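Local coordinates for periplasmic sugar-binding protein (Chloroflexus aurantiacus, PDB 4RXU) that binds beta-D-glucopyranose in this structure and probably serves as the periplasmic sugar-binding component of an ABC-type transporter, at residues A[80-84]-A[85-89]; A[298-301]-A[302-306]; A[326-330]-A[331-335]; A[346-349]-A[350-354]. All coordinates share one frame; numbering follows the deposited sequence.

Interaction 1: A[80-84]-A[85-89]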
loop_
_atom_site.group_PDB
_atom_site.type_symbol
_atom_site.label_atom_id
_atom_site.label_comp_id
_atom_site.label_asym_id
_atom_site.label_seq_id
_atom_site.Cartn_x
_atom_site.Cartn_y
_atom_site.Cartn_z
ATOM N N GLU A 80 21.168 7.228 -11.042
ATOM C CA GLU A 80 22.428 7.514 -11.723
ATOM C C GLU A 80 23.463 8.143 -10.772
ATOM O O GLU A 80 24.663 7.817 -10.831
ATOM C CB GLU A 80 22.186 8.362 -12.967
ATOM C CG GLU A 80 21.354 7.615 -14.015
ATOM C CD GLU A 80 20.819 8.475 -15.134
ATOM O OE1 GLU A 80 20.518 9.655 -14.891
ATOM O OE2 GLU A 80 20.677 7.944 -16.266
ATOM N N ALA A 81 22.992 8.996 -9.863
ATOM C CA ALA A 81 23.874 9.650 -8.883
ATOM C C ALA A 81 24.467 8.611 -7.953
ATOM O O ALA A 81 25.643 8.660 -7.624
ATOM C CB ALA A 81 23.115 10.676 -8.078
ATOM N N LEU A 82 23.643 7.645 -7.548
ATOM C CA LEU A 82 24.105 6.619 -6.619
ATOM C C LEU A 82 25.117 5.687 -7.297
ATOM O O LEU A 82 26.119 5.295 -6.703
ATOM C CB LEU A 82 22.918 5.829 -6.089
ATOM C CG LEU A 82 22.057 6.626 -5.099
ATOM C CD1 LEU A 82 20.751 5.881 -4.820
ATOM C CD2 LEU A 82 22.792 6.968 -3.803
ATOM N N ILE A 83 24.844 5.346 -8.552
ATOM C CA ILE A 83 25.792 4.551 -9.355
ATOM C C ILE A 83 27.139 5.246 -9.372
ATOM O O ILE A 83 28.176 4.602 -9.187
ATOM C CB ILE A 83 25.298 4.344 -10.789
ATOM C CG1 ILE A 83 24.113 3.377 -10.789
ATOM C CG2 ILE A 83 26.425 3.823 -11.680
ATOM C CD1 ILE A 83 23.343 3.381 -12.094
ATOM N N ALA A 84 27.115 6.561 -9.569
ATOM C CA ALA A 84 28.341 7.333 -9.698
ATOM C C ALA A 84 29.104 7.421 -8.385
ATOM O O ALA A 84 30.329 7.562 -8.365
ATOM C CB ALA A 84 28.052 8.712 -10.251
ATOM N N LYS A 85 28.372 7.341 -7.288
ATOM C CA LYS A 85 28.985 7.243 -5.969
ATOM C C LYS A 85 29.513 5.863 -5.597
ATOM O O LYS A 85 30.123 5.700 -4.543
ATOM C CB LYS A 85 27.981 7.650 -4.928
ATOM C CG LYS A 85 27.680 9.121 -4.978
ATOM C CD LYS A 85 26.945 9.507 -3.721
ATOM C CE LYS A 85 26.658 10.992 -3.705
ATOM N NZ LYS A 85 25.392 11.240 -4.442
ATOM N N GLY A 86 29.223 4.862 -6.412
ATOM C CA GLY A 86 29.848 3.552 -6.263
ATOM C C GLY A 86 29.023 2.521 -5.537
ATOM O O GLY A 86 29.538 1.525 -5.043
ATOM N N ILE A 87 27.725 2.743 -5.480
ATOM C CA ILE A 87 26.874 1.722 -4.883
ATOM C C ILE A 87 26.961 0.388 -5.614
ATOM O O ILE A 87 27.123 0.323 -6.829
ATOM C CB ILE A 87 25.401 2.133 -4.681
ATOM C CG1 ILE A 87 24.616 2.245 -6.000
ATOM C CG2 ILE A 87 25.306 3.372 -3.789
ATOM C CD1 ILE A 87 23.115 2.205 -5.758
ATOM N N LYS A 88 26.846 -0.681 -4.837
ATOM C CA LYS A 88 26.766 -2.040 -5.347
ATOM C C LYS A 88 25.379 -2.637 -5.227
ATOM O O LYS A 88 25.078 -3.629 -5.892
ATOM C CB LYS A 88 27.755 -2.938 -4.600
ATOM C CG LYS A 88 29.223 -2.550 -4.772
ATOM C CD LYS A 88 29.606 -2.468 -6.237
ATOM C CE LYS A 88 31.011 -1.919 -6.425
ATOM N NZ LYS A 88 31.026 -0.932 -7.543
ATOM N N VAL A 89 24.543 -2.042 -4.375
ATOM C CA VAL A 89 23.162 -2.516 -4.178
ATOM C C VAL A 89 22.259 -1.299 -4.120
ATOM O O VAL A 89 22.523 -0.357 -3.381
ATOM C CB VAL A 89 22.983 -3.294 -2.859
ATOM C CG1 VAL A 89 21.547 -3.786 -2.714
ATOM C CG2 VAL A 89 23.940 -4.482 -2.754
HETATM O O HOH W 1 26.955 11.101 -7.559
HETATM O O HOH W 2 28.210 1.821 -8.882
#

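Interaction 2: A[298-301]-A[302-306]. With BGC (beta-D-glucopyranose), chain C.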
loop_
_atom_site.group_PDB
_atom_site.type_symbol
_atom_site.label_atom_id
_atom_site.label_comp_id
_atom_site.label_asym_id
_atom_site.label_seq_id
_atom_site.Cartn_x
_atom_site.Cartn_y
_atom_site.Cartn_z
ATOM N N LYS A 298 1.202 -3.141 8.551
ATOM C CA LYS A 298 2.337 -3.661 7.799
ATOM C C LYS A 298 3.602 -3.219 8.534
ATOM O O LYS A 298 3.900 -2.026 8.579
ATOM C CB LYS A 298 2.302 -3.141 6.354
ATOM C CG LYS A 298 0.921 -3.235 5.701
ATOM C CD LYS A 298 0.899 -3.168 4.195
ATOM C CE LYS A 298 1.568 -1.917 3.675
ATOM N NZ LYS A 298 1.288 -1.786 2.216
ATOM N N ASP A 299 4.288 -4.159 9.180
ATOM C CA ASP A 299 5.367 -3.800 10.078
ATOM C C ASP A 299 6.581 -3.371 9.271
ATOM O O ASP A 299 7.373 -4.187 8.822
ATOM C CB ASP A 299 5.677 -4.967 11.028
ATOM C CG ASP A 299 6.561 -4.576 12.184
ATOM O OD1 ASP A 299 7.306 -3.567 12.070
ATOM O OD2 ASP A 299 6.505 -5.288 13.212
ATOM N N VAL A 300 6.693 -2.059 9.095
ATOM C CA VAL A 300 7.789 -1.456 8.345
ATOM C C VAL A 300 9.149 -1.774 8.948
ATOM O O VAL A 300 10.153 -1.789 8.244
ATOM C CB VAL A 300 7.558 0.072 8.176
ATOM C CG1 VAL A 300 8.744 0.731 7.482
ATOM C CG2 VAL A 300 6.292 0.348 7.373
ATOM N N ARG A 301 9.215 -2.041 10.246
ATOM C CA ARG A 301 10.494 -2.487 10.818
ATOM C C ARG A 301 11.003 -3.774 10.158
ATOM O O ARG A 301 12.196 -3.931 9.895
ATOM C CB ARG A 301 10.380 -2.723 12.336
ATOM C CG ARG A 301 9.874 -1.517 13.097
ATOM C CD ARG A 301 9.621 -1.848 14.548
ATOM N NE ARG A 301 8.568 -2.838 14.685
ATOM C CZ ARG A 301 8.124 -3.312 15.838
ATOM N NH1 ARG A 301 8.664 -2.896 16.984
ATOM N NH2 ARG A 301 7.160 -4.224 15.833
ATOM N N THR A 302 10.072 -4.687 9.874
ATOM C CA THR A 302 10.445 -5.942 9.231
ATOM C C THR A 302 10.862 -5.710 7.776
ATOM O O THR A 302 11.826 -6.297 7.307
ATOM C CB THR A 302 9.295 -6.956 9.269
ATOM O OG1 THR A 302 8.877 -7.115 10.636
ATOM C CG2 THR A 302 9.709 -8.318 8.696
ATOM N N LEU A 303 10.130 -4.856 7.072
ATOM C CA LEU A 303 10.411 -4.600 5.669
ATOM C C LEU A 303 11.812 -3.991 5.548
ATOM O O LEU A 303 12.631 -4.417 4.719
ATOM C CB LEU A 303 9.354 -3.665 5.081
ATOM C CG LEU A 303 9.233 -3.746 3.550
ATOM C CD1 LEU A 303 8.500 -5.004 3.119
ATOM C CD2 LEU A 303 8.546 -2.518 2.978
ATOM N N VAL A 304 12.090 -3.000 6.394
ATOM C CA VAL A 304 13.374 -2.339 6.399
ATOM C C VAL A 304 14.491 -3.338 6.684
ATOM O O VAL A 304 15.515 -3.363 5.990
ATOM C CB VAL A 304 13.368 -1.182 7.419
ATOM C CG1 VAL A 304 14.774 -0.822 7.884
ATOM C CG2 VAL A 304 12.642 0.025 6.827
ATOM N N GLN A 305 14.322 -4.144 7.729
ATOM C CA GLN A 305 15.385 -5.095 8.088
ATOM C C GLN A 305 15.593 -6.126 6.986
ATOM O O GLN A 305 16.716 -6.498 6.702
ATOM C CB GLN A 305 15.128 -5.777 9.432
ATOM C CG GLN A 305 16.417 -6.178 10.156
ATOM C CD GLN A 305 17.251 -4.975 10.585
ATOM O OE1 GLN A 305 16.727 -3.966 11.079
ATOM N NE2 GLN A 305 18.550 -5.073 10.390
ATOM N N ASP A 306 14.498 -6.583 6.366
ATOM C CA ASP A 306 14.591 -7.535 5.251
ATOM C C ASP A 306 15.428 -6.963 4.122
ATOM O O ASP A 306 16.276 -7.636 3.556
ATOM C CB ASP A 306 13.211 -7.949 4.753
ATOM C CG ASP A 306 12.573 -9.006 5.613
ATOM O OD1 ASP A 306 13.238 -9.570 6.519
ATOM O OD2 ASP A 306 11.387 -9.282 5.349
HETATM C C2 BGC C . 2.164 1.165 -0.119
HETATM C C3 BGC C . 1.127 1.586 0.903
HETATM C C4 BGC C . 0.916 3.090 0.813
HETATM C C5 BGC C . 0.617 3.522 -0.623
HETATM C C6 BGC C . 0.560 5.022 -0.804
HETATM C C1 BGC C . 1.570 1.585 -1.453
HETATM O O1 BGC C . 2.276 1.071 -2.544
HETATM O O2 BGC C . 2.362 -0.251 -0.041
HETATM O O3 BGC C . 1.601 1.209 2.193
HETATM O O4 BGC C . -0.246 3.434 1.592
HETATM O O5 BGC C . 1.595 3.012 -1.508
HETATM O O6 BGC C . 1.703 5.671 -0.240
HETATM O O HOH W 3 14.037 -2.435 11.214
#

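Interaction 3: A[326-330]-A[331-335]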
loop_
_atom_site.group_PDB
_atom_site.type_symbol
_atom_site.label_atom_id
_atom_site.label_comp_id
_atom_site.label_asym_id
_atom_site.label_seq_id
_atom_site.Cartn_x
_atom_site.Cartn_y
_atom_site.Cartn_z
ATOM N N TYR A 326 7.022 -12.631 -7.359
ATOM C CA TYR A 326 5.968 -11.788 -7.897
ATOM C C TYR A 326 6.296 -11.547 -9.346
ATOM O O TYR A 326 7.396 -11.141 -9.680
ATOM C CB TYR A 326 5.869 -10.424 -7.204
ATOM C CG TYR A 326 5.213 -10.429 -5.844
ATOM C CD1 TYR A 326 5.773 -11.122 -4.776
ATOM C CD2 TYR A 326 4.045 -9.732 -5.625
ATOM C CE1 TYR A 326 5.170 -11.128 -3.526
ATOM C CE2 TYR A 326 3.439 -9.721 -4.382
ATOM C CZ TYR A 326 3.991 -10.434 -3.342
ATOM O OH TYR A 326 3.363 -10.389 -2.115
ATOM N N ASN A 327 5.318 -11.743 -10.211
ATOM C CA ASN A 327 5.533 -11.466 -11.599
ATOM C C ASN A 327 5.444 -9.985 -11.878
ATOM O O ASN A 327 4.541 -9.275 -11.406
ATOM C CB ASN A 327 4.510 -12.190 -12.462
ATOM C CG ASN A 327 4.770 -11.994 -13.952
ATOM O OD1 ASN A 327 4.197 -11.115 -14.599
ATOM N ND2 ASN A 327 5.695 -12.762 -14.473
ATOM N N ASN A 328 6.361 -9.522 -12.712
ATOM C CA ASN A 328 6.434 -8.094 -13.010
ATOM C C ASN A 328 6.189 -7.759 -14.489
ATOM O O ASN A 328 6.433 -6.639 -14.918
ATOM C CB ASN A 328 7.776 -7.540 -12.531
ATOM C CG ASN A 328 8.880 -7.722 -13.539
ATOM O OD1 ASN A 328 8.788 -8.570 -14.431
ATOM N ND2 ASN A 328 9.909 -6.886 -13.448
ATOM N N GLY A 329 5.643 -8.718 -15.234
ATOM C CA GLY A 329 5.391 -8.560 -16.675
ATOM C C GLY A 329 6.428 -9.216 -17.570
ATOM O O GLY A 329 6.144 -9.610 -18.720
ATOM N N LYS A 330 7.635 -9.330 -17.039
ATOM C CA LYS A 330 8.761 -9.983 -17.735
ATOM C C LYS A 330 9.449 -11.104 -16.968
ATOM O O LYS A 330 10.032 -12.014 -17.584
ATOM C CB LYS A 330 9.814 -8.959 -18.126
ATOM C CG LYS A 330 9.335 -8.014 -19.213
ATOM C CD LYS A 330 9.146 -8.697 -20.561
ATOM C CE LYS A 330 8.736 -7.705 -21.646
ATOM N NZ LYS A 330 7.307 -7.308 -21.475
ATOM N N LYS A 331 9.373 -11.060 -15.642
ATOM C CA LYS A 331 10.135 -11.959 -14.788
ATOM C C LYS A 331 9.317 -12.268 -13.550
ATOM O O LYS A 331 8.595 -11.417 -13.057
ATOM C CB LYS A 331 11.474 -11.285 -14.409
ATOM C CG LYS A 331 12.299 -11.983 -13.346
ATOM C CD LYS A 331 13.601 -11.238 -13.135
ATOM C CE LYS A 331 14.468 -11.970 -12.149
ATOM N NZ LYS A 331 15.793 -11.337 -12.127
ATOM N N ASP A 332 9.430 -13.507 -13.080
ATOM C CA ASP A 332 9.041 -13.861 -11.722
ATOM C C ASP A 332 10.146 -13.475 -10.739
ATOM O O ASP A 332 11.142 -14.155 -10.599
ATOM C CB ASP A 332 8.750 -15.355 -11.626
ATOM C CG ASP A 332 7.450 -15.752 -12.319
ATOM O OD1 ASP A 332 6.587 -14.879 -12.606
ATOM O OD2 ASP A 332 7.302 -16.967 -12.564
ATOM N N VAL A 333 9.981 -12.329 -10.101
ATOM C CA VAL A 333 11.052 -11.767 -9.281
ATOM C C VAL A 333 11.041 -12.449 -7.918
ATOM O O VAL A 333 9.994 -12.482 -7.261
ATOM C CB VAL A 333 10.853 -10.244 -9.069
ATOM C CG1 VAL A 333 11.970 -9.668 -8.186
ATOM C CG2 VAL A 333 10.746 -9.515 -10.410
ATOM N N PRO A 334 12.198 -12.986 -7.482
ATOM C CA PRO A 334 12.297 -13.573 -6.146
ATOM C C PRO A 334 11.858 -12.609 -5.040
ATOM O O PRO A 334 12.301 -11.461 -4.993
ATOM C CB PRO A 334 13.781 -13.939 -6.022
ATOM C CG PRO A 334 14.240 -14.126 -7.429
ATOM C CD PRO A 334 13.466 -13.113 -8.226
ATOM N N ALA A 335 10.990 -13.105 -4.161
ATOM C CA ALA A 335 10.326 -12.268 -3.146
ATOM C C ALA A 335 10.839 -12.542 -1.746
ATOM O O ALA A 335 11.189 -13.664 -1.407
ATOM C CB ALA A 335 8.835 -12.505 -3.175
#

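Interaction 4: A[346-349]-A[350-354]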
loop_
_atom_site.group_PDB
_atom_site.type_symbol
_atom_site.label_atom_id
_atom_site.label_comp_id
_atom_site.label_asym_id
_atom_site.label_seq_id
_atom_site.Cartn_x
_atom_site.Cartn_y
_atom_site.Cartn_z
ATOM N N ASP A 346 -10.143 -3.833 18.960
ATOM C CA ASP A 346 -9.985 -5.023 19.812
ATOM C C ASP A 346 -8.507 -5.423 20.013
ATOM O O ASP A 346 -8.167 -5.980 21.046
ATOM C CB ASP A 346 -10.817 -6.186 19.251
ATOM C CG ASP A 346 -12.313 -5.835 19.131
ATOM O OD1 ASP A 346 -12.837 -5.085 19.994
ATOM O OD2 ASP A 346 -12.959 -6.287 18.157
ATOM N N ASN A 347 -7.635 -5.111 19.042
ATOM C CA ASN A 347 -6.227 -5.531 19.083
ATOM C C ASN A 347 -5.220 -4.422 18.821
ATOM O O ASN A 347 -4.049 -4.692 18.616
ATOM C CB ASN A 347 -5.936 -6.731 18.155
ATOM C CG ASN A 347 -6.020 -6.372 16.704
ATOM O OD1 ASN A 347 -6.732 -5.446 16.362
ATOM N ND2 ASN A 347 -5.284 -7.085 15.853
ATOM N N VAL A 348 -5.661 -3.174 18.843
ATOM C CA VAL A 348 -4.718 -2.086 18.593
ATOM C C VAL A 348 -3.543 -2.083 19.593
ATOM O O VAL A 348 -2.369 -1.889 19.219
ATOM C CB VAL A 348 -5.398 -0.718 18.475
ATOM C CG1 VAL A 348 -6.252 -0.405 19.685
ATOM C CG2 VAL A 348 -4.347 0.349 18.256
ATOM N N ARG A 349 -3.856 -2.328 20.856
ATOM C CA ARG A 349 -2.829 -2.367 21.856
ATOM C C ARG A 349 -1.878 -3.538 21.612
ATOM O O ARG A 349 -0.665 -3.331 21.565
ATOM C CB ARG A 349 -3.420 -2.409 23.268
ATOM C CG ARG A 349 -2.337 -2.325 24.334
ATOM C CD ARG A 349 -2.957 -2.315 25.709
ATOM N NE ARG A 349 -3.657 -1.067 25.969
ATOM C CZ ARG A 349 -3.076 0.050 26.401
ATOM N NH1 ARG A 349 -1.760 0.087 26.608
ATOM N NH2 ARG A 349 -3.813 1.140 26.618
ATOM N N ALA A 350 -2.402 -4.745 21.427
ATOM C CA ALA A 350 -1.514 -5.894 21.174
ATOM C C ALA A 350 -0.693 -5.706 19.918
ATOM O O ALA A 350 0.505 -5.935 19.932
ATOM C CB ALA A 350 -2.289 -7.188 21.088
ATOM N N ALA A 351 -1.316 -5.242 18.841
ATOM C CA ALA A 351 -0.632 -5.229 17.550
ATOM C C ALA A 351 0.405 -4.111 17.419
ATOM O O ALA A 351 1.451 -4.323 16.806
ATOM C CB ALA A 351 -1.626 -5.139 16.411
ATOM N N LEU A 352 0.101 -2.932 17.967
ATOM C CA LEU A 352 0.901 -1.748 17.725
ATOM C C LEU A 352 1.716 -1.306 18.915
ATOM O O LEU A 352 2.745 -0.653 18.722
ATOM C CB LEU A 352 0.014 -0.594 17.254
ATOM C CG LEU A 352 -0.794 -0.846 15.980
ATOM C CD1 LEU A 352 -1.547 0.425 15.617
ATOM C CD2 LEU A 352 0.116 -1.289 14.821
ATOM N N ILE A 353 1.240 -1.594 20.124
ATOM C CA ILE A 353 1.887 -1.092 21.333
ATOM C C ILE A 353 2.731 -2.187 21.988
ATOM O O ILE A 353 3.922 -1.991 22.247
ATOM C CB ILE A 353 0.854 -0.542 22.325
ATOM C CG1 ILE A 353 -0.030 0.539 21.686
ATOM C CG2 ILE A 353 1.550 -0.032 23.582
ATOM C CD1 ILE A 353 0.650 1.558 20.823
ATOM N N ASP A 354 2.143 -3.343 22.202
ATOM C CA ASP A 354 2.870 -4.461 22.841
ATOM C C ASP A 354 3.999 -4.968 21.941
ATOM O O ASP A 354 5.024 -5.491 22.411
ATOM C CB ASP A 354 1.895 -5.582 23.214
ATOM C CG ASP A 354 0.890 -5.158 24.271
ATOM O OD1 ASP A 354 1.138 -4.141 24.956
ATOM O OD2 ASP A 354 -0.138 -5.861 24.418
HETATM O O HOH W 4 -5.016 -5.453 22.230
HETATM O O HOH W 5 0.332 -1.815 26.423
#

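Interaction 1: A[80-84]-A[85-89]
Leu-82 and Ile-87 meet at the C-terminal end of helix 72-84, where Gly-86 closes the helix in a Schellman motif. The defining bonds are between backbone atoms. Ile-87 N reaches back five residues to Leu-82 O at 3.3 Å in a nearly straight bond (170°), and inside this loop Gly-86 N is 3.0 Å from Ile-83 O. Lys-85 N still keeps the regular helical bond to Ala-81 O. Gly-86 has a positive phi (99°), and the absence of a CB spares it a collision with the carbonyl oxygen of Lys-85.

The apolar contact spans the same two residues as the long backbone bond, as Schellman motifs often do. With chi1 at 71°, Ile-87 sets CG1 between its own backbone N and carbonyl carbon, 3.5 Å from Leu-82 O, and CD1 then lies 3.6 Å from Leu-82 CB.

Two waters add to the polar contacts. One molecule donates to both Ile-83 O and Ile-87 O, 2.8 Å from each, while another donates to Ala-81 O and weakly accepts from Lys-85 NZ.

The whole forms the exit of a beta-alpha-beta crossover from strand 61-67 to strand 89-92: Leu-82 packs on Val-36 and Leu-66 of the sheet, Ile-87 touches Val-112, and Val-89 enters the sheet with its side chain against Leu-314 of helix 300-315.

Interaction 2: A[298-301]-A[302-306]
Asp-299, which crosses Thr-302 at the start of helix 300-315, has the unusual task of spending one carboxylate on both the backbone and the side chain of the same residue, Arg-301. It is the N-cap of this helix. OD1 accepts a weak capping bond from Arg-301 N at 3.0 Å and, through its syn lone pair, a straight one from Arg-301 NE at 3.0 Å. OD2 receives Arg-301 NH2 at 2.9 Å, so the guanidinium grips the carboxylate side-on, both oxygens lying close to its plane. Two torsions allow this: Asp-299 swings CG away from its backbone N (chi1 -167°), toward the helix end, and the arginine chain folds back at chi3 (-64°). The negative charge at the helix N-terminus would probably be stabilised by the helix dipole as well as by the arginine.

The first turn closes behind the cap, where Asp-299 O accepts from Thr-302 N at 2.9 Å. The next carbonyl, Val-300 O, takes the first full-strength i to i+4 bond, from Val-304 N at 2.9 Å, and the two valines touch through CG1 of Val-300 and CG2 of Val-304. A water donates to both Arg-301 O and Gln-305 OE1. Beyond the pair, Arg-301 NH1 binds Ser-355 O, and Tyr-357 packs against Asp-299 and Val-300.

Just before the cap the chain lines the sugar pocket: Lys-298 NZ donates to O2 of the glucose at 2.9 Å and to its O3 at 3.0 Å.

Interaction 3: A[326-330]-A[331-335]
Asn-327 and Asp-332 are joined side chain to side chain: ND2 of the asparagine donates to OD1 of the aspartate at 3.0 Å. The bond leaves ND2 in the amide plane but reaches the anti side of the carboxylate, tilted out of its plane, and the two flat groups stand 79° apart. On the other face of the hairpin, the edge of the Tyr-326 ring meets Ala-335, with CD1 at 3.7 Å from CB.

Behind these contacts lies the backbone pairing. Tyr-326 and Val-333 form an antiparallel hydrogen-bonded pair, Tyr-326 N to Val-333 O at 3.0 Å and Val-333 N to Tyr-326 O at 2.9 Å. The elements form a beta hairpin between strands 325-327 and 332-343, and its loop is shaped by two consecutive Asx turns. In the first, Asn-327 OD1 accepts from Gly-329 N. In the second, Asn-328 OD1 takes Lys-330 N at 3.0 Å and also Lys-331 N at 2.8 Å, the two donors arriving from opposite faces of the amide plane. The carboxamide comes within range because chi1 of Asn-328 is 85°, placing CG between the backbone N and the carbonyl carbon. Asn-328 N meanwhile bonds to Lys-331 O at 2.9 Å.

The rotation of that amide is fixed from further out, where ND2 donates to Ile-121 O and Thr-124 O. Tyr-326 is held by its OH, bonded to Gln-337, and by an edge-to-face stack with Tyr-130. Lys-330 pairs with Glu-123, and Lys-331 NZ donates to Val-127 O.

Interaction 4: A[346-349]-A[350-354]
The short helix 348-354, the last of the chain, contains a wide pi-type turn, and Arg-349 marks it by sharing its carbonyl oxygen between two amides. Ile-353 N donates to Arg-349 O at 3.0 Å, as in an alpha helix, and Asp-354 N donates to the same oxygen at 2.9 Å, from one residue further on, the i to i+5 spacing of a pi-type turn. The turns before it are regular, with Ala-351 N bonded to Asn-347 O at 2.8 Å and Leu-352 N to Val-348 O at 3.0 Å.

Side chains follow the same spacing. Val-348 CG2 lies against Leu-352 CD1 at 3.8 Å on the buried side, where both residues touch Val-284 of helix 281-288. Asn-347 holds the N-cap position without a capping bond of its own; its amide is directed instead to Thr-344 N and Thr-342 O. A water accepts from Ala-350 N in the first turn.

On the exposed side, the side chains of Arg-349 and Asp-354 cross at a slant, their charged atoms not in contact. The arginine extends with CG opposite its backbone N (chi1 -175°) and bends at chi3, while NE and NH2 turn to Pro-367 OXT and Leu-366 O. NH1 donates to a water in the guanidinium plane, at 2.8 Å, and that water donates to Asp-354 OD1 at 2.9 Å.

With NH1 and OD1 5.4 Å apart, this is a water-mediated pairing of opposite charges, not a salt bridge. Arg-349 is engaged directly with the chain terminus, so the aspartate probably feels its charge mainly through space and through the bridging water.

Overall arrangement
All four contacts are local and mix buried with exposed residues, each with an apolar side facing the fold, yet their chemistry follows their place. Interaction 2 lies nearest the middle of the chain and next to the sugar, relying on a direct salt bridge at a helix start. Interaction 1, its centre about 27 Å from that of the chain, treats the opposite end of a helix with backbone bonds and an aliphatic pair. Interaction 3 is the one hairpin, stabilised by side-chain amides; interaction 4 joins its charges through water on its outer side. Helix 300-315 links the first three, touching Val-89 and strand 332-343. Ser-355 connects interactions 2 and 4, bonding to Arg-301 and Ala-351.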